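Local coordinates for protein UDP-N-acetylglucosamine 2-epimerase (Methanocaldococcus jannaschii, PDB 4NES) that probably catalyses the reversible epimerization at C-2 of UDP-N-acetylglucosamine to UDP-N-acetylmannosamine, the activated donor of ManNAc residues, at residues S141-P146 with N152-E157; E24-D29 with R356-L361; E227-Y232 with N260-I265. All blocks are in the same frame, centred on the assembly; numbering follows the deposited sequence.

Contact 1: S141-P146 with N152-E157; sequences SYLFAP and NNLLRE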
loop_
_atom_site.group_PDB
_atom_site.type_symbol
_atom_site.label_atom_id
_atom_site.label_comp_id
_atom_site.label_asym_id
_atom_site.label_seq_id
_atom_site.Cartn_x
_atom_site.Cartn_y
_atom_site.Cartn_z
ATOM N N SER A 141 -2.666 -7.054 -10.761
ATOM C CA SER A 141 -3.594 -7.534 -11.774
ATOM C C SER A 141 -3.466 -9.040 -12.013
ATOM O O SER A 141 -4.432 -9.694 -12.413
ATOM C CB SER A 141 -3.375 -6.775 -13.079
ATOM O OG SER A 141 -3.805 -5.433 -12.941
ATOM N N TYR A 142 -2.280 -9.581 -11.763
ATOM C CA TYR A 142 -2.048 -11.019 -11.819
ATOM C C TYR A 142 -1.406 -11.415 -10.504
ATOM O O TYR A 142 -0.395 -10.826 -10.099
ATOM C CB TYR A 142 -1.095 -11.389 -12.959
ATOM C CG TYR A 142 -1.554 -10.979 -14.333
ATOM C CD1 TYR A 142 -1.314 -9.698 -14.804
ATOM C CD2 TYR A 142 -2.202 -11.882 -15.171
ATOM C CE1 TYR A 142 -1.716 -9.319 -16.062
ATOM C CE2 TYR A 142 -2.610 -11.501 -16.441
ATOM C CZ TYR A 142 -2.360 -10.220 -16.874
ATOM O OH TYR A 142 -2.756 -9.821 -18.133
ATOM N N LEU A 143 -1.972 -12.428 -9.851
ATOM C CA LEU A 143 -1.468 -12.896 -8.566
ATOM C C LEU A 143 -1.045 -14.335 -8.743
ATOM O O LEU A 143 -1.887 -15.228 -8.876
ATOM C CB LEU A 143 -2.533 -12.767 -7.484
ATOM C CG LEU A 143 -2.799 -11.289 -7.190
ATOM C CD1 LEU A 143 -4.053 -10.791 -7.867
ATOM C CD2 LEU A 143 -2.847 -11.013 -5.703
ATOM N N PHE A 144 0.263 -14.544 -8.798
ATOM C CA PHE A 144 0.804 -15.872 -9.031
ATOM C C PHE A 144 1.076 -16.529 -7.690
ATOM O O PHE A 144 2.127 -16.334 -7.083
ATOM C CB PHE A 144 2.052 -15.784 -9.913
ATOM C CG PHE A 144 1.757 -15.257 -11.283
ATOM C CD1 PHE A 144 0.958 -15.991 -12.146
ATOM C CD2 PHE A 144 2.235 -14.019 -11.700
ATOM C CE1 PHE A 144 0.661 -15.521 -13.414
ATOM C CE2 PHE A 144 1.950 -13.544 -12.969
ATOM C CZ PHE A 144 1.157 -14.292 -13.827
ATOM N N ALA A 145 0.095 -17.301 -7.233
ATOM C CA ALA A 145 0.128 -17.934 -5.923
ATOM C C ALA A 145 0.868 -19.263 -5.993
ATOM O O ALA A 145 0.751 -20.002 -6.975
ATOM C CB ALA A 145 -1.293 -18.137 -5.410
ATOM N N PRO A 146 1.664 -19.577 -4.963
ATOM C CA PRO A 146 2.425 -20.833 -5.063
ATOM C C PRO A 146 1.595 -22.053 -4.681
ATOM O O PRO A 146 1.913 -23.161 -5.125
ATOM C CB PRO A 146 3.564 -20.631 -4.060
ATOM C CG PRO A 146 2.976 -19.679 -3.047
ATOM C CD PRO A 146 2.121 -18.733 -3.848
ATOM N N ASN A 152 -6.367 -19.219 -1.244
ATOM C CA ASN A 152 -7.438 -19.034 -0.273
ATOM C C ASN A 152 -7.231 -17.792 0.593
ATOM O O ASN A 152 -8.199 -17.100 0.929
ATOM C CB ASN A 152 -7.633 -20.299 0.564
ATOM C CG ASN A 152 -8.288 -21.411 -0.226
ATOM O OD1 ASN A 152 -9.015 -21.155 -1.182
ATOM N ND2 ASN A 152 -8.037 -22.649 0.170
ATOM N N ASN A 153 -5.982 -17.498 0.942
ATOM C CA ASN A 153 -5.662 -16.245 1.630
ATOM C C ASN A 153 -6.130 -15.033 0.835
ATOM O O ASN A 153 -6.722 -14.091 1.391
ATOM C CB ASN A 153 -4.159 -16.131 1.878
ATOM C CG ASN A 153 -3.676 -17.058 2.960
ATOM O OD1 ASN A 153 -4.464 -17.572 3.767
ATOM N ND2 ASN A 153 -2.370 -17.262 3.009
ATOM N N LEU A 154 -5.865 -15.047 -0.466
ATOM C CA LEU A 154 -6.264 -13.954 -1.333
ATOM C C LEU A 154 -7.784 -13.842 -1.444
ATOM O O LEU A 154 -8.336 -12.740 -1.368
ATOM C CB LEU A 154 -5.642 -14.135 -2.715
ATOM C CG LEU A 154 -4.116 -14.056 -2.685
ATOM C CD1 LEU A 154 -3.499 -14.626 -3.941
ATOM C CD2 LEU A 154 -3.672 -12.611 -2.498
ATOM N N LEU A 155 -8.468 -14.969 -1.605
ATOM C CA LEU A 155 -9.931 -14.970 -1.699
ATOM C C LEU A 155 -10.572 -14.411 -0.425
ATOM O O LEU A 155 -11.555 -13.666 -0.489
ATOM C CB LEU A 155 -10.468 -16.372 -1.996
ATOM C CG LEU A 155 -10.135 -16.932 -3.378
ATOM C CD1 LEU A 155 -10.561 -18.387 -3.471
ATOM C CD2 LEU A 155 -10.784 -16.097 -4.481
ATOM N N ARG A 156 -9.988 -14.740 0.724
ATOM C CA ARG A 156 -10.488 -14.279 2.018
ATOM C C ARG A 156 -10.333 -12.765 2.185
ATOM O O ARG A 156 -11.028 -12.143 3.000
ATOM C CB ARG A 156 -9.756 -15.011 3.147
ATOM C CG ARG A 156 -10.441 -14.927 4.493
ATOM C CD ARG A 156 -9.455 -15.140 5.631
ATOM N NE ARG A 156 -9.628 -14.131 6.672
ATOM C CZ ARG A 156 -8.796 -13.113 6.876
ATOM N NH1 ARG A 156 -7.710 -12.971 6.127
ATOM N NH2 ARG A 156 -9.042 -12.245 7.847
ATOM N N GLU A 157 -9.428 -12.166 1.418
ATOM C CA GLU A 157 -9.257 -10.714 1.414
ATOM C C GLU A 157 -10.005 -10.060 0.254
ATOM O O GLU A 157 -9.764 -8.895 -0.076
ATOM C CB GLU A 157 -7.771 -10.338 1.405
ATOM C CG GLU A 157 -7.046 -10.796 2.660
ATOM C CD GLU A 157 -5.548 -10.561 2.620
ATOM O OE1 GLU A 157 -5.059 -9.834 1.727
ATOM O OE2 GLU A 157 -4.855 -11.109 3.507
#
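Leu143 and Leu154 meet through their methyl branches, and both turn CG back beside the backbone N, opposite the carbonyl carbon (chi1 -68° and -64°). Further out they differ: Leu154 runs on extended, whereas Leu143 has a chi2 of 101°, well away from the usual staggered values, and this turn lays its CD2 against the methyls of Leu154. The closest touch is there, Leu143 CD2 to Leu154 CD2 at 3.7 Å. The other branch of Leu154 sits nearer the Leu143 backbone, with Leu154 CD1 4.1 Å from Leu143 CB, and the two side chains cross obliquely. Two residues along the strand, Ala145 adds a looser touch, its CB 4.4 Å from Leu154 CD1. No hydrogen bond links the two segments; the contact is purely apolar and buried.

Strand 142-145, helix 148-156 and strand 164-166 form a beta-alpha-beta unit at one side of the N-terminal Rossmann-like domain of this GT-B fold, and Leu154 is a residue by which the crossover helix sits down on the sheet. Besides Leu143 and Ala145 it touches Ile164 on the next strand and Ile159 in the connecting loop. Phe144 points away from this helix and packs on helix 353-363, on the other face of the sheet.

Glu157 N bonds to Leu154 O at 3.0 Å, and the Glu157 carboxylate makes salt bridges through OE2 to Arg121 and Arg125 and a hydrogen bond through OE1 to His138.

Contact 2: E24-D29 with R356-L361; sequences EKTNID and RIVRIL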
loop_
_atom_site.group_PDB
_atom_site.type_symbol
_atom_site.label_atom_id
_atom_site.label_comp_id
_atom_site.label_asym_id
_atom_site.label_seq_id
_atom_site.Cartn_x
_atom_site.Cartn_y
_atom_site.Cartn_z
ATOM N N GLU A 24 13.510 -15.539 -22.116
ATOM C CA GLU A 24 14.560 -15.647 -23.129
ATOM C C GLU A 24 14.162 -16.527 -24.302
ATOM O O GLU A 24 14.744 -16.421 -25.383
ATOM C CB GLU A 24 15.849 -16.180 -22.507
ATOM C CG GLU A 24 16.584 -15.172 -21.661
ATOM C CD GLU A 24 17.711 -15.818 -20.884
ATOM O OE1 GLU A 24 17.802 -17.064 -20.916
ATOM O OE2 GLU A 24 18.492 -15.084 -20.245
ATOM N N LYS A 25 13.178 -17.392 -24.098
ATOM C CA LYS A 25 12.716 -18.286 -25.164
ATOM C C LYS A 25 11.553 -17.689 -25.948
ATOM O O LYS A 25 10.924 -18.382 -26.751
ATOM C CB LYS A 25 12.259 -19.614 -24.579
ATOM C CG LYS A 25 13.333 -20.336 -23.784
ATOM C CD LYS A 25 12.788 -21.618 -23.175
ATOM C CE LYS A 25 13.883 -22.384 -22.449
ATOM N NZ LYS A 25 14.526 -21.580 -21.363
ATOM N N THR A 26 11.259 -16.415 -25.715
ATOM C CA THR A 26 10.138 -15.761 -26.379
ATOM C C THR A 26 10.579 -14.550 -27.180
ATOM O O THR A 26 11.739 -14.140 -27.130
ATOM C CB THR A 26 9.086 -15.265 -25.360
ATOM O OG1 THR A 26 9.566 -14.085 -24.698
ATOM C CG2 THR A 26 8.752 -16.333 -24.341
ATOM N N ASN A 27 9.627 -13.960 -27.904
ATOM C CA ASN A 27 9.851 -12.716 -28.625
ATOM C C ASN A 27 9.464 -11.474 -27.817
ATOM O O ASN A 27 9.375 -10.369 -28.363
ATOM C CB ASN A 27 9.040 -12.729 -29.921
ATOM C CG ASN A 27 9.527 -11.707 -30.920
ATOM O OD1 ASN A 27 10.723 -11.624 -31.209
ATOM N ND2 ASN A 27 8.603 -10.910 -31.447
ATOM N N ILE A 28 9.235 -11.646 -26.518
ATOM C CA ILE A 28 8.764 -10.542 -25.686
ATOM C C ILE A 28 9.876 -9.508 -25.510
ATOM O O ILE A 28 11.045 -9.864 -25.327
ATOM C CB ILE A 28 8.264 -11.061 -24.311
ATOM C CG1 ILE A 28 7.039 -11.963 -24.505
ATOM C CG2 ILE A 28 7.947 -9.908 -23.371
ATOM C CD1 ILE A 28 6.730 -12.838 -23.318
ATOM N N ASP A 29 9.507 -8.235 -25.606
ATOM C CA ASP A 29 10.405 -7.129 -25.303
ATOM C C ASP A 29 10.402 -6.905 -23.789
ATOM O O ASP A 29 9.414 -6.431 -23.227
ATOM C CB ASP A 29 9.913 -5.873 -26.025
ATOM C CG ASP A 29 10.764 -4.652 -25.743
ATOM O OD1 ASP A 29 11.942 -4.809 -25.361
ATOM O OD2 ASP A 29 10.247 -3.530 -25.928
ATOM N N ARG A 356 5.079 -21.248 -16.795
ATOM C CA ARG A 356 3.629 -21.055 -16.699
ATOM C C ARG A 356 3.277 -19.577 -16.520
ATOM O O ARG A 356 2.345 -19.072 -17.145
ATOM C CB ARG A 356 3.039 -21.887 -15.563
ATOM C CG ARG A 356 1.574 -21.588 -15.258
ATOM C CD ARG A 356 0.606 -22.504 -15.993
ATOM N NE ARG A 356 -0.720 -22.448 -15.377
ATOM C CZ ARG A 356 -1.754 -21.771 -15.855
ATOM N NH1 ARG A 356 -1.639 -21.099 -16.980
ATOM N NH2 ARG A 356 -2.908 -21.770 -15.190
ATOM N N ILE A 357 4.047 -18.888 -15.684
ATOM C CA ILE A 357 3.866 -17.452 -15.466
ATOM C C ILE A 357 4.014 -16.667 -16.762
ATOM O O ILE A 357 3.170 -15.827 -17.084
ATOM C CB ILE A 357 4.853 -16.943 -14.414
ATOM C CG1 ILE A 357 4.406 -17.424 -13.033
ATOM C CG2 ILE A 357 4.921 -15.410 -14.424
ATOM C CD1 ILE A 357 5.462 -17.242 -11.945
ATOM N N VAL A 358 5.057 -16.964 -17.532
ATOM C CA VAL A 358 5.264 -16.269 -18.794
ATOM C C VAL A 358 4.144 -16.574 -19.798
ATOM O O VAL A 358 3.706 -15.684 -20.529
ATOM C CB VAL A 358 6.670 -16.568 -19.372
ATOM C CG1 VAL A 358 6.841 -15.974 -20.756
ATOM C CG2 VAL A 358 7.732 -15.999 -18.458
ATOM N N ARG A 359 3.667 -17.820 -19.837
ATOM C CA ARG A 359 2.535 -18.154 -20.706
ATOM C C ARG A 359 1.285 -17.355 -20.326
ATOM O O ARG A 359 0.606 -16.802 -21.193
ATOM C CB ARG A 359 2.239 -19.661 -20.685
ATOM C CG ARG A 359 1.113 -20.062 -21.634
ATOM C CD ARG A 359 0.811 -21.561 -21.528
ATOM N NE ARG A 359 -0.431 -21.922 -22.214
ATOM C CZ ARG A 359 -0.503 -22.273 -23.493
ATOM N NH1 ARG A 359 0.595 -22.308 -24.235
ATOM N NH2 ARG A 359 -1.674 -22.589 -24.034
ATOM N N ILE A 360 0.993 -17.278 -19.031
ATOM C CA ILE A 360 -0.169 -16.518 -18.573
ATOM C C ILE A 360 -0.070 -15.045 -18.960
ATOM O O ILE A 360 -1.053 -14.452 -19.421
ATOM C CB ILE A 360 -0.399 -16.678 -17.050
ATOM C CG1 ILE A 360 -0.832 -18.111 -16.743
ATOM C CG2 ILE A 360 -1.455 -15.684 -16.536
ATOM C CD1 ILE A 360 -0.712 -18.516 -15.281
ATOM N N LEU A 361 1.113 -14.456 -18.802
ATOM C CA LEU A 361 1.287 -13.046 -19.131
ATOM C C LEU A 361 1.195 -12.839 -20.633
ATOM O O LEU A 361 0.718 -11.805 -21.085
ATOM C CB LEU A 361 2.617 -12.517 -18.598
ATOM C CG LEU A 361 2.745 -12.480 -17.078
ATOM C CD1 LEU A 361 4.152 -12.027 -16.718
ATOM C CD2 LEU A 361 1.698 -11.558 -16.460
#
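Thr26 and Ile28 meet Val358 through methyl groups alone, and the flat group with a neighbour on its face belongs to Arg356, one turn back from Ile360: Ile360 CD1 lies over one face of the Arg356 guanidinium, 3.2 Å above its plane and nearer the edge of the group than its middle. Across the contact, Val358 CG1 does all the touching on the helix side. Its anti position to the backbone N (chi1 174°) holds it out toward the loop, where Thr26 CG2 comes tip to tip with it at 4.1 Å. Ile28 approaches differently, lying antiparallel alongside Val358, with Ile28 CD1 also 4.1 Å from Val358 CG1.

The threonine is fixed by its other branch. Thr26 OG1 accepts from Ile28 N at 3.1 Å in a fairly straight bond (162°), closing an ST turn, and is also hydrogen-bonded to Leu23 O. With an alanine here the hydroxyl and the methyl are gone; Ile28 N and Leu23 O would probably lose this partner, the ST turn would be likely to open, and a gap would probably be left beside Val358 CG1.

The loop joins helix 10-23 to strand 30-34. Val358 also touches Ala22 and Leu23 of that helix, and Ile28 also touches Leu23 and Thr362. Helix 353-363, near the C terminus, thus packs beside helix 10-23, while its Ile357, Ile360 and Leu361 press on strand 142-145.

Contact 3: E227-Y232 with N260-I265; sequences EIIEIY and NKKIKI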
loop_
_atom_site.group_PDB
_atom_site.type_symbol
_atom_site.label_atom_id
_atom_site.label_comp_id
_atom_site.label_asym_id
_atom_site.label_seq_id
_atom_site.Cartn_x
_atom_site.Cartn_y
_atom_site.Cartn_z
ATOM N N GLU A 227 23.864 -23.701 22.970
ATOM C CA GLU A 227 23.347 -24.847 23.702
ATOM C C GLU A 227 23.174 -26.095 22.831
ATOM O O GLU A 227 23.479 -27.207 23.272
ATOM C CB GLU A 227 22.030 -24.473 24.368
ATOM C CG GLU A 227 21.777 -25.171 25.673
ATOM C CD GLU A 227 20.728 -24.463 26.481
ATOM O OE1 GLU A 227 21.041 -23.395 27.045
ATOM O OE2 GLU A 227 19.590 -24.968 26.545
ATOM N N ILE A 228 22.668 -25.907 21.609
ATOM C CA ILE A 228 22.575 -26.984 20.620
ATOM C C ILE A 228 23.918 -27.667 20.446
ATOM O O ILE A 228 24.018 -28.890 20.428
ATOM C CB ILE A 228 22.189 -26.428 19.221
ATOM C CG1 ILE A 228 20.696 -26.168 19.113
ATOM C CG2 ILE A 228 22.616 -27.385 18.103
ATOM C CD1 ILE A 228 20.306 -25.737 17.714
ATOM N N ILE A 229 24.951 -26.843 20.300
ATOM C CA ILE A 229 26.304 -27.311 20.090
ATOM C C ILE A 229 26.771 -28.203 21.245
ATOM O O ILE A 229 27.359 -29.260 21.031
ATOM C CB ILE A 229 27.248 -26.113 19.946
ATOM C CG1 ILE A 229 26.924 -25.332 18.667
ATOM C CG2 ILE A 229 28.698 -26.570 19.976
ATOM C CD1 ILE A 229 27.570 -23.964 18.607
ATOM N N GLU A 230 26.494 -27.773 22.468
ATOM C CA GLU A 230 26.934 -28.499 23.654
ATOM C C GLU A 230 26.149 -29.787 23.868
ATOM O O GLU A 230 26.709 -30.807 24.267
ATOM C CB GLU A 230 26.797 -27.596 24.874
ATOM C CG GLU A 230 27.750 -26.420 24.849
ATOM C CD GLU A 230 27.285 -25.271 25.715
ATOM O OE1 GLU A 230 26.219 -25.395 26.358
ATOM O OE2 GLU A 230 27.984 -24.235 25.740
ATOM N N ILE A 231 24.850 -29.736 23.601
ATOM C CA ILE A 231 23.978 -30.876 23.855
ATOM C C ILE A 231 24.130 -31.955 22.789
ATOM O O ILE A 231 24.178 -33.145 23.104
ATOM C CB ILE A 231 22.503 -30.427 23.969
ATOM C CG1 ILE A 231 22.292 -29.676 25.286
ATOM C CG2 ILE A 231 21.551 -31.609 23.870
ATOM C CD1 ILE A 231 20.914 -29.081 25.431
ATOM N N TYR A 232 24.234 -31.535 21.530
ATOM C CA TYR A 232 24.258 -32.476 20.415
ATOM C C TYR A 232 25.643 -32.691 19.804
ATOM O O TYR A 232 25.806 -33.537 18.920
ATOM C CB TYR A 232 23.244 -32.047 19.348
ATOM C CG TYR A 232 21.823 -32.053 19.859
ATOM C CD1 TYR A 232 21.118 -33.243 19.978
ATOM C CD2 TYR A 232 21.196 -30.879 20.247
ATOM C CE1 TYR A 232 19.825 -33.263 20.454
ATOM C CE2 TYR A 232 19.894 -30.888 20.728
ATOM C CZ TYR A 232 19.216 -32.087 20.826
ATOM O OH TYR A 232 17.927 -32.113 21.305
ATOM N N ASN A 260 33.588 -19.151 19.361
ATOM C CA ASN A 260 33.087 -20.514 19.450
ATOM C C ASN A 260 33.688 -21.357 18.333
ATOM O O ASN A 260 33.377 -21.156 17.161
ATOM C CB ASN A 260 31.559 -20.521 19.379
ATOM C CG ASN A 260 30.958 -21.838 19.817
ATOM O OD1 ASN A 260 31.506 -22.909 19.541
ATOM N ND2 ASN A 260 29.815 -21.771 20.499
ATOM N N LYS A 261 34.550 -22.299 18.696
ATOM C CA LYS A 261 35.296 -23.064 17.704
ATOM C C LYS A 261 34.434 -24.094 16.970
ATOM O O LYS A 261 34.879 -24.704 15.997
ATOM C CB LYS A 261 36.511 -23.731 18.352
ATOM C CG LYS A 261 37.379 -22.767 19.152
ATOM C CD LYS A 261 38.545 -23.489 19.800
ATOM C CE LYS A 261 39.539 -23.986 18.761
ATOM N NZ LYS A 261 40.359 -22.876 18.193
ATOM N N LYS A 262 33.196 -24.275 17.425
ATOM C CA LYS A 262 32.270 -25.181 16.746
ATOM C C LYS A 262 31.378 -24.443 15.748
ATOM O O LYS A 262 30.559 -25.062 15.068
ATOM C CB LYS A 262 31.414 -25.946 17.751
ATOM C CG LYS A 262 32.212 -26.885 18.643
ATOM C CD LYS A 262 32.816 -28.032 17.849
ATOM C CE LYS A 262 31.739 -28.959 17.308
ATOM N NZ LYS A 262 32.177 -30.381 17.307
ATOM N N ILE A 263 31.528 -23.127 15.668
ATOM C CA ILE A 263 30.788 -22.343 14.680
ATOM C C ILE A 263 31.730 -21.856 13.592
ATOM O O ILE A 263 32.711 -21.165 13.878
ATOM C CB ILE A 263 30.093 -21.115 15.295
ATOM C CG1 ILE A 263 29.149 -21.537 16.425
ATOM C CG2 ILE A 263 29.340 -20.348 14.213
ATOM C CD1 ILE A 263 28.429 -20.373 17.112
ATOM N N LYS A 264 31.437 -22.211 12.344
ATOM C CA LYS A 264 32.189 -21.659 11.226
ATOM C C LYS A 264 31.373 -20.550 10.579
ATOM O O LYS A 264 30.323 -20.802 9.986
ATOM C CB LYS A 264 32.542 -22.733 10.197
ATOM C CG LYS A 264 33.333 -22.192 9.001
ATOM C CD LYS A 264 34.423 -23.153 8.554
ATOM C CE LYS A 264 35.161 -22.630 7.330
ATOM N NZ LYS A 264 35.898 -21.362 7.591
ATOM N N ILE A 265 31.851 -19.317 10.714
ATOM C CA ILE A 265 31.177 -18.170 10.133
ATOM C C ILE A 265 31.714 -17.939 8.740
ATOM O O ILE A 265 32.928 -17.841 8.537
ATOM C CB ILE A 265 31.398 -16.896 10.963
ATOM C CG1 ILE A 265 30.988 -17.129 12.421
ATOM C CG2 ILE A 265 30.619 -15.734 10.366
ATOM C CD1 ILE A 265 31.188 -15.913 13.316
HETATM O O HOH W 1 28.690 -23.882 22.384
#
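A type I beta turn from Asn260 to Ile263, closed by Ile263 N to Asn260 O at 3.1 Å, leads into strand 263-266 and brings Lys262 up to Ile229, the pair with the nearest CA atoms (7.2 Å). Ile229 carries the helix side with two branches. Its CG2 lies against the start of the lysine chain, Ile229 CG2 to Lys262 CB being 3.6 Å, as the two side chains pass each other running opposite ways. The longer branch, with CG1 on the far side from the carbonyl carbon (chi1 -66°), carries CD1 to Ile263: Ile229 CD1 is 3.6 Å from Ile263 CG1, the two isoleucines crossing at about a right angle. The same methyl meets the amide of Asn260, with Ile229 CD1 3.7 Å from Asn260 ND2.

These elements belong to the C-terminal Rossmann-like domain of the GT-B fold. Helix 215-232 links strands 201-205 and 235-239 of its parallel sheet, and strand 263-266 is an outermost strand of that sheet, bonded through its backbone to 235-239. On another side the helix meets helix 327-338, through Ile228 and Tyr232.

The asparagine shapes the turn as well as touching Ile229. Asn260 OD1 accepts from Lys262 N at 3.0 Å, an Asx turn, with the donor tilted 19° from the carbonyl plane. Its ND2 gives a hydrogen bond to a water, 3.0 Å from Asn260 ND2 to the water oxygen, and that water in turn donates weakly to Glu230 OE2 of the helix. The lysine chain kinks at chi2, chi3 and chi4, taking NZ off from Ile229 to a long, weak ion pair with Asp233.

In the fold
Contacts 1 and 2 belong to the N-terminal domain and meet mainly through Phe144, on the strand of contact 1, which packs on the helix of contact 2, with Phe144 CE1 3.8 Å from Ile360 CG2 and Phe144 CZ 3.8 Å from Leu361 CD2; Tyr142 CD1 is also 3.9 Å from Leu361 CD2. Their centres are about 21 Å apart. The chain returns to this first domain with helix 353-363, after tracing the other. Contact 3 lies in that second domain, its centre about 41 Å from that of contact 1 and about 47 Å from that of contact 2, across the centre of the chain from both. None of the three lines the UDP-GlcNAc or UDP pockets; the Ile263 side chain remains about 14 Å from bound UDP.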